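Local coordinates for Oxidored_FMN domain-containing protein ([Pseudomonas] geniculata N1, PDB 6L6J) that probably oxidises the amine of 6-hydroxypseudooxynicotine in nicotine breakdown, using bound FMN and a [4Fe-4S] cluster as redox centres, at residues I166-C171 with A220-F225; C171-S176 with D257-D262; A226-R231 with E279-F284. One frame throughout, in Å; residues are numbered along the deposited sequence.

Contact 1 of 3, residues I166-C171 with A220-F225; sequences IVYVYC and AVAVRF. With FMN (flavin mononucleotide), chain B.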
# COMPACT_ATOMS: atom_id res chain seq x y z
N ILE A 166 4.49 -21.41 -12.14
CA ILE A 166 4.38 -21.60 -10.66
C ILE A 166 2.89 -21.51 -10.30
O ILE A 166 2.29 -20.44 -10.53
CB ILE A 166 5.21 -20.56 -9.89
CG1 ILE A 166 6.65 -20.48 -10.39
CG2 ILE A 166 5.15 -20.84 -8.39
CD1 ILE A 166 7.40 -19.23 -9.94
N VAL A 167 2.34 -22.60 -9.76
CA VAL A 167 0.91 -22.72 -9.38
C VAL A 167 0.87 -22.86 -7.86
O VAL A 167 1.56 -23.76 -7.36
CB VAL A 167 0.28 -23.92 -10.12
CG1 VAL A 167 -1.15 -24.21 -9.69
CG2 VAL A 167 0.34 -23.72 -11.62
N TYR A 168 0.10 -22.00 -7.16
CA TYR A 168 0.12 -21.88 -5.67
C TYR A 168 -0.96 -22.76 -5.02
O TYR A 168 -1.99 -23.12 -5.68
CB TYR A 168 -0.04 -20.43 -5.19
CG TYR A 168 1.24 -19.65 -5.04
CD1 TYR A 168 1.87 -19.05 -6.12
CD2 TYR A 168 1.80 -19.44 -3.79
CE1 TYR A 168 3.02 -18.29 -5.98
CE2 TYR A 168 2.94 -18.68 -3.63
CZ TYR A 168 3.57 -18.10 -4.72
OH TYR A 168 4.72 -17.38 -4.54
N VAL A 169 -0.71 -23.12 -3.77
CA VAL A 169 -1.73 -23.62 -2.80
C VAL A 169 -1.77 -22.59 -1.67
O VAL A 169 -0.72 -22.36 -1.04
CB VAL A 169 -1.39 -25.04 -2.30
CG1 VAL A 169 -1.96 -25.33 -0.92
CG2 VAL A 169 -1.86 -26.10 -3.28
N TYR A 170 -2.89 -21.91 -1.48
CA TYR A 170 -2.93 -20.65 -0.69
C TYR A 170 -3.51 -20.94 0.68
O TYR A 170 -4.69 -21.35 0.78
CB TYR A 170 -3.76 -19.59 -1.40
CG TYR A 170 -3.84 -18.28 -0.68
CD1 TYR A 170 -2.70 -17.56 -0.38
CD2 TYR A 170 -5.06 -17.72 -0.35
CE1 TYR A 170 -2.77 -16.33 0.25
CE2 TYR A 170 -5.14 -16.49 0.27
CZ TYR A 170 -3.99 -15.79 0.58
OH TYR A 170 -4.04 -14.59 1.20
N CYS A 171 -2.70 -20.72 1.71
CA CYS A 171 -3.09 -20.91 3.13
C CYS A 171 -2.47 -19.80 3.98
O CYS A 171 -1.54 -20.09 4.71
CB CYS A 171 -2.66 -22.29 3.61
SG CYS A 171 -3.20 -22.62 5.29
N ALA A 220 6.17 -25.79 -11.17
CA ALA A 220 6.49 -25.78 -9.72
C ALA A 220 5.18 -25.58 -8.94
O ALA A 220 4.30 -24.84 -9.41
CB ALA A 220 7.48 -24.69 -9.42
N VAL A 221 5.02 -26.26 -7.80
CA VAL A 221 3.84 -26.09 -6.90
C VAL A 221 4.30 -25.35 -5.65
O VAL A 221 5.09 -25.93 -4.88
CB VAL A 221 3.25 -27.45 -6.53
CG1 VAL A 221 1.99 -27.28 -5.71
CG2 VAL A 221 3.01 -28.26 -7.79
N ALA A 222 3.87 -24.09 -5.49
CA ALA A 222 4.26 -23.22 -4.35
C ALA A 222 3.23 -23.34 -3.22
O ALA A 222 2.07 -23.59 -3.49
CB ALA A 222 4.42 -21.80 -4.83
N VAL A 223 3.64 -23.17 -1.98
CA VAL A 223 2.68 -22.94 -0.86
C VAL A 223 2.94 -21.54 -0.34
O VAL A 223 4.10 -21.27 0.07
CB VAL A 223 2.80 -23.99 0.26
CG1 VAL A 223 1.71 -23.80 1.30
CG2 VAL A 223 2.72 -25.40 -0.30
N ARG A 224 1.93 -20.67 -0.37
CA ARG A 224 1.96 -19.44 0.46
C ARG A 224 1.39 -19.84 1.82
O ARG A 224 0.29 -20.44 1.85
CB ARG A 224 1.23 -18.29 -0.22
CG ARG A 224 1.38 -16.98 0.54
CD ARG A 224 2.55 -16.10 0.16
NE ARG A 224 2.09 -14.75 -0.09
CZ ARG A 224 2.76 -13.63 0.13
NH1 ARG A 224 3.97 -13.64 0.65
NH2 ARG A 224 2.19 -12.47 -0.14
N PHE A 225 2.15 -19.62 2.90
CA PHE A 225 1.74 -20.06 4.26
C PHE A 225 2.05 -18.96 5.27
O PHE A 225 3.21 -18.53 5.36
CB PHE A 225 2.37 -21.41 4.61
CG PHE A 225 2.03 -21.90 5.99
CD1 PHE A 225 0.71 -22.12 6.37
CD2 PHE A 225 3.02 -22.16 6.93
CE1 PHE A 225 0.38 -22.55 7.64
CE2 PHE A 225 2.69 -22.61 8.20
CZ PHE A 225 1.37 -22.79 8.56
N1 FMN B . -0.97 -11.20 -0.56
C2 FMN B . -1.64 -12.28 -1.05
O2 FMN B . -1.30 -13.40 -0.65
N3 FMN B . -2.63 -12.23 -1.96
C4 FMN B . -3.04 -11.05 -2.46
O4 FMN B . -3.95 -11.00 -3.28
C4A FMN B . -2.39 -9.80 -1.96
N5 FMN B . -2.75 -8.58 -2.42
C5A FMN B . -2.08 -7.49 -2.00
C6 FMN B . -2.40 -6.24 -2.53
C7 FMN B . -1.69 -5.13 -2.11
C7M FMN B . -2.09 -3.81 -2.63
C8 FMN B . -0.59 -5.26 -1.15
C8M FMN B . 0.17 -4.06 -0.65
C9 FMN B . -0.25 -6.48 -0.63
C9A FMN B . -0.94 -7.62 -1.02
N10 FMN B . -0.59 -8.88 -0.53
C10 FMN B . -1.29 -9.97 -0.99
C1' FMN B . 0.53 -9.09 0.45
C2' FMN B . 1.87 -9.09 -0.27
O2' FMN B . 1.90 -10.25 -1.08
C3' FMN B . 3.03 -9.13 0.68
O3' FMN B . 3.01 -10.37 1.39
C4' FMN B . 3.07 -7.98 1.68
O4' FMN B . 2.76 -6.73 1.01
C5' FMN B . 4.42 -7.90 2.39
O5' FMN B . 5.42 -7.67 1.41
P FMN B . 5.92 -6.16 1.10
O1P FMN B . 6.55 -5.66 2.38
O2P FMN B . 6.89 -6.38 -0.02
O3P FMN B . 4.67 -5.40 0.69

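Contact 2 of 3, residues C171-S176 with D257-D262; sequences CAHNLS and DVNVSD. With FMN (flavin mononucleotide), chain B.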
# COMPACT_ATOMS: atom_id res chain seq x y z
N CYS A 171 -2.70 -20.72 1.71
CA CYS A 171 -3.09 -20.91 3.13
C CYS A 171 -2.47 -19.80 3.98
O CYS A 171 -1.54 -20.09 4.71
CB CYS A 171 -2.66 -22.29 3.61
SG CYS A 171 -3.20 -22.62 5.29
N ALA A 172 -3.01 -18.59 3.89
CA ALA A 172 -2.44 -17.36 4.47
C ALA A 172 -3.50 -16.27 4.64
O ALA A 172 -4.65 -16.55 4.32
CB ALA A 172 -1.29 -16.86 3.61
N HIS A 173 -3.10 -15.13 5.21
CA HIS A 173 -3.87 -13.86 5.39
C HIS A 173 -5.22 -14.04 6.13
O HIS A 173 -5.98 -13.04 6.19
CB HIS A 173 -4.10 -13.23 4.01
CG HIS A 173 -2.83 -12.73 3.42
ND1 HIS A 173 -2.19 -13.38 2.40
CD2 HIS A 173 -2.07 -11.65 3.74
CE1 HIS A 173 -1.08 -12.72 2.11
NE2 HIS A 173 -0.99 -11.65 2.92
N ASN A 174 -5.52 -15.23 6.68
CA ASN A 174 -6.91 -15.58 7.07
C ASN A 174 -7.88 -15.33 5.89
O ASN A 174 -9.07 -15.00 6.15
CB ASN A 174 -7.32 -14.79 8.31
CG ASN A 174 -8.61 -15.31 8.90
OD1 ASN A 174 -8.93 -16.49 8.72
ND2 ASN A 174 -9.37 -14.44 9.57
N LEU A 175 -7.42 -15.50 4.65
CA LEU A 175 -8.26 -15.43 3.42
C LEU A 175 -8.25 -16.79 2.69
O LEU A 175 -8.31 -16.78 1.46
CB LEU A 175 -7.72 -14.33 2.50
CG LEU A 175 -7.58 -12.94 3.14
CD1 LEU A 175 -6.92 -11.97 2.17
CD2 LEU A 175 -8.93 -12.40 3.62
N SER A 176 -8.24 -17.91 3.43
CA SER A 176 -8.16 -19.27 2.84
C SER A 176 -8.99 -20.26 3.66
O SER A 176 -8.84 -20.29 4.90
CB SER A 176 -6.73 -19.74 2.75
OG SER A 176 -6.69 -21.16 2.62
N ASP A 257 6.47 -20.14 0.18
CA ASP A 257 6.25 -18.67 0.25
C ASP A 257 5.67 -18.33 1.64
O ASP A 257 4.49 -18.72 1.89
CB ASP A 257 5.35 -18.17 -0.88
CG ASP A 257 5.26 -16.65 -0.95
OD1 ASP A 257 5.56 -15.99 0.08
OD2 ASP A 257 4.94 -16.14 -2.02
N VAL A 258 6.44 -17.66 2.51
CA VAL A 258 6.11 -17.59 3.97
C VAL A 258 6.07 -16.13 4.46
O VAL A 258 7.01 -15.34 4.18
CB VAL A 258 7.01 -18.47 4.86
CG1 VAL A 258 6.74 -19.96 4.63
CG2 VAL A 258 8.49 -18.14 4.72
N ASN A 259 5.01 -15.84 5.22
CA ASN A 259 4.69 -14.49 5.76
C ASN A 259 3.90 -14.64 7.07
O ASN A 259 3.77 -15.79 7.56
CB ASN A 259 3.98 -13.66 4.69
CG ASN A 259 2.57 -14.14 4.40
OD1 ASN A 259 2.13 -15.18 4.92
ND2 ASN A 259 1.86 -13.40 3.55
N VAL A 260 3.38 -13.54 7.61
CA VAL A 260 2.62 -13.52 8.91
C VAL A 260 1.13 -13.29 8.62
O VAL A 260 0.79 -12.43 7.76
CB VAL A 260 3.20 -12.48 9.88
CG1 VAL A 260 4.66 -12.78 10.19
CG2 VAL A 260 3.05 -11.06 9.36
N SER A 261 0.26 -14.03 9.31
CA SER A 261 -1.21 -13.95 9.10
C SER A 261 -1.77 -12.62 9.62
O SER A 261 -1.30 -12.06 10.67
CB SER A 261 -1.99 -15.09 9.70
OG SER A 261 -3.36 -15.03 9.27
N ASP A 262 -2.78 -12.19 8.86
CA ASP A 262 -3.49 -10.89 8.86
C ASP A 262 -2.68 -9.86 8.07
O ASP A 262 -1.50 -9.64 8.37
CB ASP A 262 -3.92 -10.43 10.24
CG ASP A 262 -5.13 -9.51 10.17
OD1 ASP A 262 -6.18 -9.93 9.62
OD2 ASP A 262 -5.01 -8.35 10.63
N1 FMN B . -0.97 -11.20 -0.56
C2 FMN B . -1.64 -12.28 -1.05
O2 FMN B . -1.30 -13.40 -0.65
N3 FMN B . -2.63 -12.23 -1.96
C4 FMN B . -3.04 -11.05 -2.46
O4 FMN B . -3.95 -11.00 -3.28
C4A FMN B . -2.39 -9.80 -1.96
N5 FMN B . -2.75 -8.58 -2.42
C5A FMN B . -2.08 -7.49 -2.00
C6 FMN B . -2.40 -6.24 -2.53
C7 FMN B . -1.69 -5.13 -2.11
C7M FMN B . -2.09 -3.81 -2.63
C8 FMN B . -0.59 -5.26 -1.15
C8M FMN B . 0.17 -4.06 -0.65
C9 FMN B . -0.25 -6.48 -0.63
C9A FMN B . -0.94 -7.62 -1.02
N10 FMN B . -0.59 -8.88 -0.53
C10 FMN B . -1.29 -9.97 -0.99
C1' FMN B . 0.53 -9.09 0.45
C2' FMN B . 1.87 -9.09 -0.27
O2' FMN B . 1.90 -10.25 -1.08
C3' FMN B . 3.03 -9.13 0.68
O3' FMN B . 3.01 -10.37 1.39
C4' FMN B . 3.07 -7.98 1.68
O4' FMN B . 2.76 -6.73 1.01
C5' FMN B . 4.42 -7.90 2.39
O5' FMN B . 5.42 -7.67 1.41
P FMN B . 5.92 -6.16 1.10
O1P FMN B . 6.55 -5.66 2.38
O2P FMN B . 6.89 -6.38 -0.02
O3P FMN B . 4.67 -5.40 0.69
O HOH W 1 -0.32 -14.15 5.77

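Contact 3 of 3, residues A226-R231 with E279-F284; sequences AVEDRR and EPFIDF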
# COMPACT_ATOMS: atom_id res chain seq x y z
N ALA A 226 1.01 -18.52 5.97
CA ALA A 226 1.09 -17.73 7.22
C ALA A 226 1.59 -18.64 8.34
O ALA A 226 0.85 -19.60 8.72
CB ALA A 226 -0.25 -17.12 7.54
N VAL A 227 2.82 -18.38 8.82
CA VAL A 227 3.49 -19.20 9.87
C VAL A 227 2.93 -18.77 11.22
O VAL A 227 2.61 -19.66 12.02
CB VAL A 227 5.03 -19.12 9.82
CG1 VAL A 227 5.58 -19.83 8.59
CG2 VAL A 227 5.57 -17.70 9.89
N GLU A 228 2.76 -17.45 11.42
CA GLU A 228 2.12 -16.88 12.64
C GLU A 228 0.89 -16.05 12.25
O GLU A 228 0.98 -15.35 11.23
CB GLU A 228 3.14 -16.05 13.42
CG GLU A 228 2.56 -15.45 14.69
CD GLU A 228 3.44 -15.55 15.93
OE1 GLU A 228 4.45 -16.28 15.87
OE2 GLU A 228 3.09 -14.89 16.96
N ASP A 229 -0.20 -16.14 13.02
CA ASP A 229 -1.33 -15.18 12.96
C ASP A 229 -1.16 -14.21 14.14
O ASP A 229 -1.24 -14.67 15.27
CB ASP A 229 -2.70 -15.87 12.94
CG ASP A 229 -3.91 -14.92 13.00
OD1 ASP A 229 -4.14 -14.34 14.07
OD2 ASP A 229 -4.61 -14.76 11.96
N ARG A 230 -0.95 -12.92 13.85
CA ARG A 230 -0.71 -11.86 14.86
C ARG A 230 -2.01 -11.11 15.16
O ARG A 230 -1.97 -10.18 15.98
CB ARG A 230 0.40 -10.93 14.38
CG ARG A 230 1.74 -11.64 14.19
CD ARG A 230 2.90 -10.69 14.04
NE ARG A 230 3.21 -9.98 15.27
CZ ARG A 230 3.97 -8.88 15.36
NH1 ARG A 230 4.16 -8.30 16.54
NH2 ARG A 230 4.54 -8.36 14.29
N ARG A 231 -3.12 -11.52 14.52
CA ARG A 231 -4.47 -10.91 14.74
C ARG A 231 -4.86 -11.17 16.20
O ARG A 231 -4.85 -10.21 17.00
CB ARG A 231 -5.50 -11.43 13.72
CG ARG A 231 -6.90 -10.86 13.86
CD ARG A 231 -6.99 -9.34 13.73
NE ARG A 231 -8.08 -8.78 14.54
CZ ARG A 231 -9.38 -8.82 14.23
NH1 ARG A 231 -10.27 -8.30 15.06
NH2 ARG A 231 -9.78 -9.38 13.10
N GLU A 279 11.56 -11.33 9.75
CA GLU A 279 12.72 -12.26 9.81
C GLU A 279 12.51 -13.20 10.99
O GLU A 279 12.42 -14.40 10.79
CB GLU A 279 14.05 -11.53 9.87
CG GLU A 279 15.16 -12.42 10.39
CD GLU A 279 16.57 -11.93 10.17
OE1 GLU A 279 16.76 -10.94 9.40
OE2 GLU A 279 17.49 -12.54 10.79
N PRO A 280 12.41 -12.68 12.25
CA PRO A 280 12.24 -13.53 13.43
C PRO A 280 11.18 -14.62 13.30
O PRO A 280 11.37 -15.63 13.89
CB PRO A 280 11.78 -12.57 14.54
CG PRO A 280 11.47 -11.27 13.80
CD PRO A 280 12.42 -11.25 12.61
N PHE A 281 10.11 -14.38 12.53
CA PHE A 281 8.93 -15.28 12.41
C PHE A 281 9.17 -16.39 11.38
O PHE A 281 8.61 -17.50 11.60
CB PHE A 281 7.69 -14.49 11.98
CG PHE A 281 7.23 -13.44 12.97
CD1 PHE A 281 6.42 -13.79 14.04
CD2 PHE A 281 7.59 -12.11 12.81
CE1 PHE A 281 5.99 -12.83 14.94
CE2 PHE A 281 7.17 -11.15 13.71
CZ PHE A 281 6.37 -11.51 14.78
N ILE A 282 9.96 -16.12 10.31
CA ILE A 282 10.19 -17.07 9.17
C ILE A 282 11.62 -17.65 9.22
O ILE A 282 11.86 -18.58 8.45
CB ILE A 282 9.86 -16.45 7.79
CG1 ILE A 282 10.65 -15.18 7.48
CG2 ILE A 282 8.37 -16.22 7.64
CD1 ILE A 282 12.14 -15.38 7.30
N ASP A 283 12.49 -17.09 10.06
CA ASP A 283 13.91 -17.49 10.33
C ASP A 283 14.07 -19.01 10.37
O ASP A 283 15.10 -19.51 9.93
CB ASP A 283 14.38 -17.01 11.71
CG ASP A 283 15.68 -16.22 11.74
OD1 ASP A 283 16.11 -15.74 10.64
OD2 ASP A 283 16.23 -16.04 12.85
N PHE A 284 13.11 -19.71 10.97
CA PHE A 284 13.18 -21.16 11.27
C PHE A 284 12.95 -22.00 10.00
O PHE A 284 13.35 -23.18 9.96
CB PHE A 284 12.15 -21.54 12.34
CG PHE A 284 10.74 -21.70 11.82
CD1 PHE A 284 9.90 -20.59 11.67
CD2 PHE A 284 10.25 -22.94 11.47
CE1 PHE A 284 8.59 -20.72 11.23
CE2 PHE A 284 8.95 -23.08 11.00
CZ PHE A 284 8.12 -21.97 10.89

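Contact 1 of 3, residues I166-C171 with A220-F225
Y168 lays its ring across the small side chain of A222: the methyl CB stands 3.6 Å from the ring centroid and only 8° off the normal, a CH-pi contact over the middle of one face. Alanine suits the place because its single methyl lets the ring lie close and flat over it. The edge of the same ring meets the backbone two residues further on, Y168 CD2 lying 3.6 Å from R224 N, while R224 CB sits beside CD2 and CE2. The phenol hydroxyl is hydrogen-bonded to Y25 and D257. An alanine in place of Y168 would probably leave the A222 methyl without its aromatic cover and disturb the setting of D257, which loses the phenol hydroxyl.

R224 and Y170 run side by side, with CG of each anti to its own backbone N, so both reach toward the flavin. The R224 chain bends at chi2 and chi3, and R224 NH2 donates to FMN O3' at 2.7 Å; its bond to FMN N1 is weak. NH1 forms a salt bridge with D257, so the guanidinium is held from two directions and its positive charge may stabilise negative charge near N1. On the other face of the sheet, C171 SG approaches the edge of the F225 ring, 4.1 Å from F225 CD1.

Beneath these side chains the strands pair in parallel, the straightest bond running from V167 N to A220 O at 3.0 Å. These are adjacent staves of the eight-stranded barrel: strand 99-105 flanks 166-171, and helices 197-215 and 177-182 cover the face of V169, C171, V221 and V223.

Contact 2 of 3, residues C171-S176 with D257-D262
The H173 imidazole has a water centred over one face, its oxygen 3.6 Å above the ring plane, and the flavin pyrimidine near its CE1 and ND1. The N259 amide crosses it at about a right angle, the two planes 88° apart, with ND2 of N259 3.3 Å from H173 CE1. This is the mouth of the TIM barrel at the C-terminal ends of its strands, where the loop after strand 166-171 meets strand 255-261 beside FMN.

CG of H173 is anti to the carbonyl carbon, which sends the ring out to the cofactor, although CB points away from strand 255-261. Histidine suits the place because both ring nitrogens have partners: ND1 is hydrogen-bonded to the hydroxyl of Y170 and NE2 to D266, which also binds FMN. These two bonds fix the rotation of the ring. Its ionisation would probably respond to the D266 carboxylate.

N259 reaches inward in the crowded first torsion, CG between the backbone N and the carbonyl carbon (chi1 70°), so that a short polar side chain can meet both water and loop. Farther along, S261 OG faces the loop, 3.8 Å from H173 C, and is hydrogen-bonded to Q179 and D229. The water ties the segments together: it accepts from H173 N at 3.0 Å and donates to N259 OD1 at 2.8 Å.

Contact 3 of 3, residues A226-R231 with E279-F284
At the C-terminal rim of the TIM barrel, the end of strand 220-229 turns a corner at V227 and packs against the short helix 279-282, which belongs to the connection between strands 255-261 and 293-296. No hydrogen bond joins the two segments, so the contact rests on side-chain packing.

F281 fills the middle of it. Its CG is anti to the carbonyl carbon (chi1 -63°), and the ring meets two charged residues, one along its edge and one at its tip. From E228, the carboxylate comes to the ring edge: E228 OE1 lies near the ring plane, 3.7 Å from F281 CD1, and the two planes stand 82° apart. An aromatic edge, with its slightly positive hydrogens, is a reasonable neighbour for a carboxylate. R230 bends at chi3 so that one face of its guanidinium receives the tip of the ring, with F281 CZ 3.3 Å above that plane and offset toward its rim. The planes are inclined by 34°, and R230 NE lies 3.5 Å from F281 CZ. Long side chains suit E228 and R230, since their length lets the carboxylate reach the ring edge and the guanidinium lie against the ring tip; R230 CD adds an aliphatic contact, 3.6 Å from F281 CZ.

V227 covers the deeper side with its two branches. V227 CG2 touches I282 CG2 at 3.9 Å and lies against the backbone carbonyl of F281, whereas V227 CG1 meets F284 CZ tip to tip at 4.0 Å. A branched residue thus serves two apolar partners at once. F281 also touches V260, and I282 touches V258. The arrangement is consistent with the first turn of a beta/alpha-barrel helix packing at the strand ends.

All three contacts lie in the FMN-binding TIM barrel. Contact 1 pairs neighbouring strands 166-171 and 220-229, contact 2 takes the loop directly after the first of these to strand 255-261, and contact 3 takes the end of strand 220-229 to helix 279-282. The centre of contact 2 lies 11 Å from that of contact 1 and 10 Å from that of contact 3. Contact 1 closes before contact 3 opens, while contact 2 interleaves with both along the chain. Sharing C171, contacts 1 and 2 build one side of the FMN pocket from consecutive strands; contact 3 packs the rim outside it, the I282 side chain staying about 10 Å from the flavin at the nearest atoms.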